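Local structure of phosphonate monoester hydrolase (Ruegeria pomeroyi, 4UPK) at residues A[112-117]-A[397-402]. The protein is a phosphonate monoester hydrolase of the sulfatase family, in the alkaline phosphatase clan. Residues are numbered along the deposited sequence; the frame is centred on the assembly and turned at random.
Sequences PNIATE and TILDWV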
# COMPACT_ATOMS: atom_id res chain seq x y z
N PRO A 112 -9.26 -11.42 -2.33
CA PRO A 112 -8.58 -12.63 -2.76
C PRO A 112 -9.33 -13.32 -3.90
O PRO A 112 -10.56 -13.35 -3.91
CB PRO A 112 -8.56 -13.49 -1.49
CG PRO A 112 -8.81 -12.56 -0.38
CD PRO A 112 -9.74 -11.54 -0.94
N ASN A 113 -8.60 -13.78 -4.91
CA ASN A 113 -9.21 -14.44 -6.06
C ASN A 113 -8.45 -15.71 -6.39
O ASN A 113 -7.41 -15.97 -5.77
CB ASN A 113 -9.36 -13.49 -7.26
CG ASN A 113 -8.07 -12.92 -7.83
OD1 ASN A 113 -7.18 -13.64 -8.29
ND2 ASN A 113 -7.98 -11.61 -7.90
N ILE A 114 -8.96 -16.53 -7.34
CA ILE A 114 -8.32 -17.78 -7.75
C ILE A 114 -6.87 -17.58 -8.24
O ILE A 114 -6.01 -18.38 -7.89
CB ILE A 114 -9.21 -18.64 -8.72
CG1 ILE A 114 -8.68 -20.10 -8.90
CG2 ILE A 114 -9.46 -17.95 -10.07
CD1 ILE A 114 -8.80 -21.00 -7.67
N ALA A 115 -6.58 -16.49 -8.98
CA ALA A 115 -5.25 -16.20 -9.52
C ALA A 115 -4.24 -15.81 -8.42
O ALA A 115 -3.15 -16.38 -8.37
CB ALA A 115 -5.33 -15.13 -10.60
N THR A 116 -4.63 -14.88 -7.52
CA THR A 116 -3.78 -14.44 -6.40
C THR A 116 -3.43 -15.61 -5.47
O THR A 116 -2.28 -15.74 -5.04
CB THR A 116 -4.41 -13.28 -5.63
OG1 THR A 116 -5.70 -13.68 -5.14
CG2 THR A 116 -4.51 -12.00 -6.45
N GLU A 117 -4.42 -16.48 -5.20
CA GLU A 117 -4.24 -17.64 -4.34
C GLU A 117 -3.43 -18.75 -5.01
O GLU A 117 -2.61 -19.35 -4.33
CB GLU A 117 -5.58 -18.13 -3.76
CG GLU A 117 -6.31 -17.12 -2.89
CD GLU A 117 -5.48 -16.24 -1.98
OE1 GLU A 117 -5.01 -16.73 -0.92
OE2 GLU A 117 -5.29 -15.04 -2.32
N THR A 397 -12.69 -25.52 -4.62
CA THR A 397 -12.42 -26.87 -5.13
C THR A 397 -10.98 -26.95 -5.70
O THR A 397 -10.24 -27.89 -5.38
CB THR A 397 -13.48 -27.26 -6.15
OG1 THR A 397 -14.78 -27.13 -5.58
CG2 THR A 397 -13.29 -28.69 -6.68
N ILE A 398 -10.59 -25.94 -6.51
CA ILE A 398 -9.29 -25.85 -7.16
C ILE A 398 -8.20 -25.74 -6.11
O ILE A 398 -7.27 -26.54 -6.14
CB ILE A 398 -9.22 -24.71 -8.23
CG1 ILE A 398 -10.26 -24.94 -9.37
CG2 ILE A 398 -7.80 -24.56 -8.80
CD1 ILE A 398 -10.73 -23.63 -10.07
N LEU A 399 -8.33 -24.77 -5.17
CA LEU A 399 -7.36 -24.54 -4.08
C LEU A 399 -7.15 -25.77 -3.22
O LEU A 399 -6.01 -26.12 -2.92
CB LEU A 399 -7.73 -23.31 -3.22
CG LEU A 399 -7.73 -21.94 -3.93
CD1 LEU A 399 -8.10 -20.84 -2.95
CD2 LEU A 399 -6.38 -21.65 -4.64
N ASP A 400 -8.26 -26.45 -2.85
CA ASP A 400 -8.23 -27.68 -2.06
C ASP A 400 -7.38 -28.72 -2.80
O ASP A 400 -6.41 -29.23 -2.24
CB ASP A 400 -9.68 -28.17 -1.84
CG ASP A 400 -9.87 -29.44 -1.03
OD1 ASP A 400 -8.86 -29.99 -0.53
OD2 ASP A 400 -11.04 -29.88 -0.89
N TRP A 401 -7.71 -28.98 -4.10
CA TRP A 401 -7.03 -29.95 -4.95
C TRP A 401 -5.52 -29.70 -5.11
O TRP A 401 -4.75 -30.66 -5.11
CB TRP A 401 -7.76 -30.09 -6.30
CG TRP A 401 -7.25 -31.21 -7.14
CD1 TRP A 401 -7.65 -32.52 -7.10
CD2 TRP A 401 -6.26 -31.13 -8.17
NE1 TRP A 401 -6.97 -33.25 -8.05
CE2 TRP A 401 -6.09 -32.43 -8.70
CE3 TRP A 401 -5.47 -30.08 -8.68
CZ2 TRP A 401 -5.19 -32.70 -9.74
CZ3 TRP A 401 -4.57 -30.36 -9.71
CH2 TRP A 401 -4.44 -31.65 -10.23
N VAL A 402 -5.08 -28.43 -5.21
CA VAL A 402 -3.66 -28.07 -5.32
C VAL A 402 -2.96 -28.05 -3.93
O VAL A 402 -1.72 -28.02 -3.85
CB VAL A 402 -3.39 -26.77 -6.14
CG1 VAL A 402 -4.03 -26.84 -7.52
CG2 VAL A 402 -3.85 -25.51 -5.41
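The backbones come nearest at Glu117 and Leu399, CA atoms 7.6 Å apart, where the first turn of helix 114-120 packs against helix 394-402, and no hydrogen bond crosses between the segments. Ile114 supplies the reach: with CG1 anti to its backbone N (chi1 -167°), the side chain runs across Ile398 at about a right angle and sets CD1 3.8 Å from Ile398 CB. The same methyl lies 3.9 Å from Leu399 CD2, so it is held against two consecutive residues of one helix turn. Leu399 brings both methyls to Glu117 CB, the two side chains crossing obliquely, CD2 at 3.7 Å and CD1 at 3.8 Å. A capping box starts the first helix, recognised by its two reciprocal bonds: Asn113 N donates to Thr116 OG1 (2.9 Å), and Thr116 N to Asn113 OD1 from above the carbonyl plane. In this sulfatase-family fold, Ile398 also touches Val36 and Phe38 of strand 35-41, so its side chain meets both the mixed sheet and Ile114. Glu117 bends at chi2 (-38°), carrying its carboxylate away from Leu399, and OE1 forms a salt bridge with Lys120.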